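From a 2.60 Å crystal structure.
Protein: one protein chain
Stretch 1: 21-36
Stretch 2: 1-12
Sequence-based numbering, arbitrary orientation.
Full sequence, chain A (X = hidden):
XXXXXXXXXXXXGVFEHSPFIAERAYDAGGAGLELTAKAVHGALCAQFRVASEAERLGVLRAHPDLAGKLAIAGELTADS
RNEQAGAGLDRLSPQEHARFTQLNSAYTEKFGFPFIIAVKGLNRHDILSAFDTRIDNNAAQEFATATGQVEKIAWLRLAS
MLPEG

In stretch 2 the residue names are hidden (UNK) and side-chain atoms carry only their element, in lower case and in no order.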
# COMPACT_ATOMS: atom_id res chain seq x y z
N ILE A 21 -8.76 12.58 -7.89
CA ILE A 21 -8.63 12.13 -9.29
C ILE A 21 -9.93 11.46 -9.74
O ILE A 21 -10.47 11.78 -10.81
CB ILE A 21 -7.43 11.18 -9.52
CG1 ILE A 21 -6.11 11.89 -9.23
CG2 ILE A 21 -7.38 10.68 -10.95
CD1 ILE A 21 -5.75 12.92 -10.27
N ALA A 22 -10.47 10.58 -8.88
CA ALA A 22 -11.64 9.78 -9.20
C ALA A 22 -12.90 10.63 -9.10
O ALA A 22 -13.79 10.43 -9.91
CB ALA A 22 -11.74 8.56 -8.29
N GLU A 23 -12.98 11.55 -8.13
CA GLU A 23 -14.12 12.49 -8.00
C GLU A 23 -14.28 13.30 -9.29
O GLU A 23 -15.36 13.35 -9.89
CB GLU A 23 -13.88 13.51 -6.89
CG GLU A 23 -13.53 13.01 -5.53
CD GLU A 23 -14.74 12.86 -4.67
OE1 GLU A 23 -15.85 13.33 -5.11
OE2 GLU A 23 -14.62 12.27 -3.55
N ARG A 24 -13.20 13.95 -9.74
CA ARG A 24 -13.28 14.76 -10.94
C ARG A 24 -13.58 13.93 -12.15
O ARG A 24 -14.37 14.35 -13.00
CB ARG A 24 -11.99 15.50 -11.17
CG ARG A 24 -11.72 16.50 -10.10
CD ARG A 24 -10.45 17.26 -10.41
NE ARG A 24 -10.13 18.07 -9.25
CZ ARG A 24 -8.95 18.64 -9.04
NH1 ARG A 24 -7.96 18.44 -9.91
NH2 ARG A 24 -8.77 19.37 -7.94
N ALA A 25 -12.96 12.74 -12.27
CA ALA A 25 -13.30 11.85 -13.39
C ALA A 25 -14.80 11.55 -13.40
O ALA A 25 -15.39 11.42 -14.47
CB ALA A 25 -12.52 10.56 -13.34
N TYR A 26 -15.39 11.45 -12.21
CA TYR A 26 -16.79 11.10 -12.14
C TYR A 26 -17.64 12.26 -12.66
O TYR A 26 -18.62 12.04 -13.40
CB TYR A 26 -17.24 10.66 -10.73
CG TYR A 26 -18.63 10.02 -10.77
CD1 TYR A 26 -19.81 10.80 -10.68
CD2 TYR A 26 -18.78 8.65 -10.96
CE1 TYR A 26 -21.07 10.22 -10.73
CE2 TYR A 26 -20.07 8.06 -11.03
CZ TYR A 26 -21.19 8.85 -10.91
OH TYR A 26 -22.45 8.28 -10.95
N ASP A 27 -17.25 13.49 -12.30
CA ASP A 27 -17.92 14.69 -12.76
C ASP A 27 -17.69 14.97 -14.23
O ASP A 27 -18.49 15.69 -14.83
CB ASP A 27 -17.61 15.89 -11.86
CG ASP A 27 -18.18 15.70 -10.44
OD1 ASP A 27 -19.15 14.92 -10.26
OD2 ASP A 27 -17.66 16.33 -9.49
N ALA A 28 -16.66 14.38 -14.82
CA ALA A 28 -16.47 14.43 -16.27
C ALA A 28 -17.24 13.36 -17.04
O ALA A 28 -17.12 13.24 -18.28
CB ALA A 28 -14.99 14.34 -16.63
N GLY A 29 -18.04 12.56 -16.33
CA GLY A 29 -18.90 11.60 -17.01
C GLY A 29 -18.41 10.17 -16.84
O GLY A 29 -18.78 9.29 -17.63
N GLY A 30 -17.60 9.95 -15.82
CA GLY A 30 -17.11 8.60 -15.46
C GLY A 30 -18.13 7.46 -15.54
O GLY A 30 -17.83 6.40 -16.12
N ALA A 31 -19.34 7.67 -15.02
CA ALA A 31 -20.37 6.62 -15.04
C ALA A 31 -20.79 6.15 -16.42
O ALA A 31 -21.50 5.17 -16.51
CB ALA A 31 -21.61 7.03 -14.23
N GLY A 32 -20.40 6.85 -17.48
CA GLY A 32 -20.74 6.47 -18.86
C GLY A 32 -19.60 5.68 -19.51
O GLY A 32 -19.74 5.21 -20.66
N LEU A 33 -18.47 5.55 -18.79
CA LEU A 33 -17.33 4.76 -19.28
C LEU A 33 -17.68 3.29 -19.37
O LEU A 33 -18.40 2.77 -18.55
CB LEU A 33 -16.11 4.93 -18.35
CG LEU A 33 -15.48 6.33 -18.24
CD1 LEU A 33 -14.41 6.35 -17.24
CD2 LEU A 33 -14.92 6.79 -19.60
N GLU A 34 -17.19 2.63 -20.41
CA GLU A 34 -17.02 1.19 -20.42
C GLU A 34 -16.05 0.84 -19.25
O GLU A 34 -14.99 1.51 -19.05
CB GLU A 34 -16.37 0.80 -21.74
CG GLU A 34 -17.31 0.56 -22.89
CD GLU A 34 -17.60 -0.93 -23.04
OE1 GLU A 34 -16.64 -1.74 -23.21
OE2 GLU A 34 -18.80 -1.27 -22.96
N LEU A 35 -16.40 -0.18 -18.47
CA LEU A 35 -15.53 -0.51 -17.35
C LEU A 35 -14.42 -1.47 -17.81
O LEU A 35 -14.50 -2.70 -17.62
CB LEU A 35 -16.32 -1.03 -16.15
CG LEU A 35 -17.26 -0.03 -15.49
CD1 LEU A 35 -18.11 -0.74 -14.49
CD2 LEU A 35 -16.53 1.12 -14.89
N THR A 36 -13.43 -0.87 -18.46
CA THR A 36 -12.28 -1.57 -18.94
C THR A 36 -11.09 -0.79 -18.42
O THR A 36 -11.21 0.41 -18.15
CB THR A 36 -12.20 -1.64 -20.50
OG1 THR A 36 -12.00 -0.34 -21.05
CG2 THR A 36 -13.42 -2.28 -21.08
N UNK A 1 -26.10 0.86 -12.99
CA UNK A 1 -25.57 2.26 -13.02
C UNK A 1 -24.52 2.46 -11.94
O UNK A 1 -24.73 2.11 -10.80
c UNK A 1 -27.80 3.35 -13.86
c UNK A 1 -26.69 3.26 -12.76
c UNK A 1 -28.41 2.74 -16.73
se UNK A 1 -27.06 3.75 -15.67
N UNK A 2 -23.41 3.06 -12.28
CA UNK A 2 -22.37 3.27 -11.28
C UNK A 2 -22.55 4.59 -10.51
O UNK A 2 -22.33 5.65 -11.07
c UNK A 2 -20.97 3.21 -11.95
c UNK A 2 -20.83 1.90 -12.70
c UNK A 2 -19.89 3.36 -10.94
N UNK A 3 -22.95 4.54 -9.24
CA UNK A 3 -23.05 5.76 -8.45
C UNK A 3 -21.70 6.38 -8.18
O UNK A 3 -20.66 5.77 -8.41
c UNK A 3 -24.96 4.76 -7.16
c UNK A 3 -23.66 5.52 -7.09
o UNK A 3 -22.73 4.79 -6.33
N UNK A 4 -21.71 7.62 -7.69
CA UNK A 4 -20.47 8.36 -7.41
C UNK A 4 -19.66 7.68 -6.32
O UNK A 4 -18.46 7.58 -6.39
n UNK A 4 -19.51 13.68 -8.02
c UNK A 4 -19.76 10.76 -6.97
n UNK A 4 -18.83 12.81 -6.01
n UNK A 4 -17.52 14.37 -7.05
c UNK A 4 -20.84 9.74 -6.89
c UNK A 4 -19.96 11.90 -5.94
c UNK A 4 -18.62 13.62 -7.03
N UNK A 5 -20.37 7.24 -5.29
CA UNK A 5 -19.80 6.74 -4.09
C UNK A 5 -19.06 5.49 -4.48
O UNK A 5 -17.96 5.22 -4.00
c UNK A 5 -20.99 4.85 -1.13
c UNK A 5 -20.46 6.17 -1.72
c UNK A 5 -20.93 6.41 -3.12
o UNK A 5 -20.18 3.87 -0.94
o UNK A 5 -22.23 4.82 -0.87
N UNK A 6 -19.66 4.75 -5.39
CA UNK A 6 -19.11 3.51 -5.79
C UNK A 6 -17.90 3.69 -6.72
O UNK A 6 -16.83 3.12 -6.49
c UNK A 6 -19.66 1.56 -7.25
o UNK A 6 -20.15 -0.15 -8.74
o UNK A 6 -22.00 1.10 -8.03
c UNK A 6 -20.71 0.78 -8.06
c UNK A 6 -20.21 2.64 -6.37
N UNK A 7 -18.02 4.51 -7.73
CA UNK A 7 -16.87 4.86 -8.56
C UNK A 7 -15.65 5.34 -7.79
O UNK A 7 -14.53 4.95 -8.08
c UNK A 7 -14.41 7.56 -11.46
c UNK A 7 -17.28 5.94 -9.53
c UNK A 7 -16.28 6.24 -10.61
c UNK A 7 -15.48 5.93 -12.89
c UNK A 7 -16.38 5.62 -11.85
c UNK A 7 -14.48 6.90 -12.69
c UNK A 7 -15.32 7.22 -10.42
N UNK A 8 -15.84 6.21 -6.83
CA UNK A 8 -14.73 6.78 -6.12
C UNK A 8 -14.19 5.72 -5.21
O UNK A 8 -13.00 5.69 -4.92
c UNK A 8 -15.48 9.17 -6.35
c UNK A 8 -15.17 8.04 -5.34
c UNK A 8 -14.11 8.47 -4.32
N UNK A 9 -15.03 4.77 -4.81
CA UNK A 9 -14.60 3.82 -3.87
C UNK A 9 -13.66 2.70 -4.33
O UNK A 9 -12.53 2.67 -3.89
c UNK A 9 -15.76 3.22 -3.12
N UNK A 10 -13.98 1.81 -5.26
CA UNK A 10 -13.59 1.74 -6.63
C UNK A 10 -12.25 2.16 -7.17
O UNK A 10 -11.34 1.33 -7.25
c UNK A 10 -14.69 1.65 -7.65
n UNK A 10 -15.52 -2.11 -10.49
n UNK A 10 -16.71 -0.67 -9.00
c UNK A 10 -14.61 0.34 -8.33
c UNK A 10 -15.73 -0.44 -7.95
c UNK A 10 -16.64 -1.48 -10.10
n UNK A 10 -17.74 -1.61 -10.85
N UNK A 11 -12.14 3.43 -7.56
CA UNK A 11 -11.03 3.85 -8.35
C UNK A 11 -10.33 5.01 -7.63
O UNK A 11 -9.34 5.54 -8.13
c UNK A 11 -14.37 2.50 -11.56
c UNK A 11 -12.52 0.97 -11.48
c UNK A 11 -12.29 3.19 -10.48
c UNK A 11 -11.75 1.95 -10.78
c UNK A 11 -11.47 4.25 -9.75
c UNK A 11 -13.60 3.46 -10.88
c UNK A 11 -13.83 1.26 -11.87
N UNK A 12 -10.83 5.38 -6.45
CA UNK A 12 -10.17 6.38 -5.62
C UNK A 12 -8.71 6.10 -5.27
O UNK A 12 -7.93 7.05 -5.13

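Position 1 has three carbons and a selenium in an unbranched chain. Selenium marks selenomethionine, so this is Met1. It makes no contact with stretch 1.

Position 2 has three carbons, one carrying the other two. A branch carbon touches Leu35. The backbone O accepts a hydrogen bond from Tyr26 OH at 2.6 Å. This is Val2. Val2 CG2 is 4.2 Å from Leu35 CD1.

Position 3 has a carbon carrying one oxygen and one carbon, and its CA-to-CB bond points away from stretch 1. That pattern is threonine. Thr3 is the N-cap of the helix that follows: Thr3 OG1 accepts from the backbone N of position 6 at 3.2 Å.

Position 4 has three carbons, a nitrogen, then a carbon carrying two more nitrogens. This is a guanidinium, set between two acids of stretch 1, so the residue is Arg4. Arg4 NH2 to Glu23 OE1 is 2.8 Å and Arg4 NH1 to Asp27 OD1 is 2.6 Å; both are salt bridges. Arg4 CA sits over one face of the Tyr26 ring, 3.6 Å from its centroid.

Position 5 has three carbons, the third carrying two oxygens. Its CA-to-CB bond points away from stretch 1, and its side chain makes no contact there. Two oxygens on the third carbon make a carboxylate; an amide would have one oxygen and one nitrogen. This is Glu5.

Position 6 has the same atoms and also makes no contact with stretch 1. It is Glu6.

Position 7 has one carbon and a ring of six carbons, with no oxygen. Ring carbons approach Ala22, Ala25, Gly30 and Leu33. This is Phe7. Phe7 CE2 is 4.0 Å from Ala25 CB, and the edge of the Tyr26 ring is turned to the Phe7 face.

Position 8 has three carbons, branched at the first. A branch carbon touches Ala22. This is Val8. Val8 CG2 is 4.3 Å from Ala22 CB.

Position 9 has a single carbon, pointing away. It is Ala9.

Position 10 again has three carbons, a nitrogen and a carbon with two nitrogens. A terminal nitrogen touches Leu35. It is Arg10, and Arg10 NE makes a weak bond to Glu6 OE2 at 3.5 Å. Arg10 NH2 is 3.8 Å from Leu35 CD1.

Position 11 has one carbon and a six-carbon ring, which meets Leu35. It is Phe11; Phe11 CZ is 4.1 Å from Leu35 CD2.

Position 12 has no side-chain atoms, so it is Gly12. Gly12 N is 3.8 Å from Ala22 CB.

The two helices run at 138°, so Ala22 lies near Gly12 and Tyr26 near Arg4. Phe7 fills the apolar centre, while Arg4 ties down Glu23 and Asp27.

Stretch 2, residues 1-12: MVTREEFVARFG
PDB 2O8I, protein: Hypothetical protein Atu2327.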